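Local coordinates for ATP-dependent Clp protease adapter protein ClpS 2 (Agrobacterium tumefaciens, PDB 4YJM), which probably modulates the substrate specificity of ClpAP-mediated ATP-dependent protein degradation, acting as an N-degron adaptor that binds the N-terminal domain of the chaperone ClpA, at residues 42-47 with 94-98. Residues are numbered along the deposited sequence; the frame is centred on the assembly and turned at random.
Sequences VLKAVF and PLMFT
This is a buried, wholly apolar helix-to-sheet contact in the core of the alpha/beta ClpS fold. The C-terminal part of helix 36-47 packs against Leu95, in the loop leading into strand 97-101, and Phe97, in this outer strand of the three-stranded antiparallel sheet. Residues 42-47 are helical, with backbone hydrogen bonds from Val46 N to Val42 O and from Phe47 N to Leu43 O, both 3.0 Å. The backbone from Leu95 to Thr98 is extended, and the alternation sends Leu95 and Phe97 toward the helix. The backbones stay well apart: Val42 CA lies 9.9 Å from Leu95 CA, and Leu43 CA 10.5 Å from Phe97 CA. Side chains bridge the gap, burying 172 Å² in total. Phe97 (chi1 m) is central and meets Val42, Leu43 and Phe47. Ala84 of helix 74-91 also touches Val42 and Phe97. The Phe47 ring (chi1 m) is near parallel to that of Phe97 but slid aside. Their planes meet at 28°, with centroids 5.6 Å apart, and Phe47 CE2 is 3.7 Å from Phe97 CE1. Val42 (chi1 t) spans two residues, with CG2 4.2 Å from CD2 of Leu95 (tp) and CG1 4.1 Å from Phe97 CE2. Leu43 points sideways, but its mt rotamer brings CD2 to the Phe97 ring edge, 3.7 Å from Phe97 CE1.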
loop_
_atom_site.group_PDB
_atom_site.type_symbol
_atom_site.label_atom_id
_atom_site.label_comp_id
_atom_site.label_asym_id
_atom_site.label_seq_id
_atom_site.Cartn_x
_atom_site.Cartn_y
_atom_site.Cartn_z
ATOM N N VAL A 42 -1.434 -7.470 -5.783
ATOM C CA VAL A 42 -2.241 -6.676 -4.845
ATOM C C VAL A 42 -2.271 -5.197 -5.251
ATOM O O VAL A 42 -3.336 -4.575 -5.309
ATOM C CB VAL A 42 -1.740 -6.799 -3.410
ATOM C CG1 VAL A 42 -2.413 -5.772 -2.487
ATOM C CG2 VAL A 42 -2.021 -8.211 -2.901
ATOM N N LEU A 43 -1.108 -4.643 -5.567
ATOM C CA LEU A 43 -1.018 -3.250 -6.005
ATOM C C LEU A 43 -1.819 -3.005 -7.279
ATOM O O LEU A 43 -2.422 -1.942 -7.463
ATOM C CB LEU A 43 0.444 -2.851 -6.258
ATOM C CG LEU A 43 1.342 -2.818 -5.010
ATOM C CD1 LEU A 43 2.762 -2.505 -5.374
ATOM C CD2 LEU A 43 0.854 -1.771 -4.007
ATOM N N LYS A 44 -1.787 -3.968 -8.201
ATOM C CA LYS A 44 -2.548 -3.837 -9.423
ATOM C C LYS A 44 -4.065 -3.855 -9.112
ATOM O O LYS A 44 -4.838 -3.035 -9.644
ATOM C CB LYS A 44 -2.176 -4.953 -10.417
ATOM C CG LYS A 44 -2.915 -4.892 -11.760
ATOM C CD LYS A 44 -2.615 -3.594 -12.513
ATOM C CE LYS A 44 -3.096 -3.656 -13.954
ATOM N NZ LYS A 44 -2.591 -2.510 -14.760
ATOM N N ALA A 45 -4.497 -4.808 -8.297
ATOM C CA ALA A 45 -5.940 -5.022 -8.085
ATOM C C ALA A 45 -6.581 -3.863 -7.308
ATOM O O ALA A 45 -7.667 -3.429 -7.637
ATOM C CB ALA A 45 -6.187 -6.321 -7.342
ATOM N N VAL A 46 -5.905 -3.416 -6.263
ATOM C CA VAL A 46 -6.454 -2.442 -5.300
ATOM C C VAL A 46 -6.166 -1.009 -5.751
ATOM O O VAL A 46 -7.022 -0.146 -5.605
ATOM C CB VAL A 46 -5.912 -2.691 -3.900
ATOM C CG1 VAL A 46 -6.447 -1.634 -2.883
ATOM C CG2 VAL A 46 -6.305 -4.130 -3.419
ATOM N N PHE A 47 -4.997 -0.765 -6.339
ATOM C CA PHE A 47 -4.578 0.611 -6.651
ATOM C C PHE A 47 -4.382 0.871 -8.144
ATOM O O PHE A 47 -3.980 1.970 -8.539
ATOM C CB PHE A 47 -3.286 0.948 -5.886
ATOM C CG PHE A 47 -3.399 0.805 -4.421
ATOM C CD1 PHE A 47 -3.943 1.820 -3.658
ATOM C CD2 PHE A 47 -2.954 -0.333 -3.786
ATOM C CE1 PHE A 47 -4.034 1.710 -2.330
ATOM C CE2 PHE A 47 -3.060 -0.461 -2.419
ATOM C CZ PHE A 47 -3.581 0.568 -1.678
ATOM N N PRO A 94 2.467 -11.434 6.108
ATOM C CA PRO A 94 2.475 -10.264 6.995
ATOM C C PRO A 94 2.283 -8.937 6.260
ATOM O O PRO A 94 2.359 -7.900 6.906
ATOM C CB PRO A 94 3.866 -10.340 7.642
ATOM C CG PRO A 94 4.722 -10.937 6.599
ATOM C CD PRO A 94 3.835 -11.947 5.879
ATOM N N LEU A 95 2.039 -8.979 4.948
ATOM C CA LEU A 95 1.812 -7.772 4.144
ATOM C C LEU A 95 0.921 -6.745 4.836
ATOM O O LEU A 95 -0.199 -7.043 5.252
ATOM C CB LEU A 95 1.175 -8.152 2.792
ATOM C CG LEU A 95 0.900 -6.998 1.830
ATOM C CD1 LEU A 95 2.212 -6.346 1.390
ATOM C CD2 LEU A 95 0.158 -7.551 0.657
ATOM N N MET A 96 1.421 -5.526 4.935
ATOM C CA MET A 96 0.734 -4.443 5.635
ATOM C C MET A 96 0.747 -3.114 4.898
ATOM O O MET A 96 1.815 -2.625 4.483
ATOM C CB MET A 96 1.394 -4.247 7.019
ATOM C CG MET A 96 0.764 -3.129 7.864
ATOM S SD MET A 96 -0.933 -3.489 8.351
ATOM C CE MET A 96 -0.684 -5.033 9.180
ATOM N N PHE A 97 -0.452 -2.549 4.710
ATOM C CA PHE A 97 -0.632 -1.183 4.236
ATOM C C PHE A 97 -1.201 -0.342 5.376
ATOM O O PHE A 97 -2.065 -0.820 6.105
ATOM C CB PHE A 97 -1.556 -1.112 3.055
ATOM C CG PHE A 97 -1.022 -1.770 1.819
ATOM C CD1 PHE A 97 -0.611 -1.003 0.755
ATOM C CD2 PHE A 97 -0.972 -3.165 1.710
ATOM C CE1 PHE A 97 -0.135 -1.610 -0.404
ATOM C CE2 PHE A 97 -0.514 -3.769 0.558
ATOM C CZ PHE A 97 -0.096 -3.005 -0.485
ATOM N N THR A 98 -0.701 0.887 5.535
ATOM C CA THR A 98 -1.151 1.765 6.626
ATOM C C THR A 98 -1.583 3.109 6.043
ATOM O O THR A 98 -1.338 3.381 4.875
ATOM C CB THR A 98 -0.033 1.999 7.673
ATOM O OG1 THR A 98 1.034 2.724 7.048
ATOM C CG2 THR A 98 0.545 0.709 8.162
#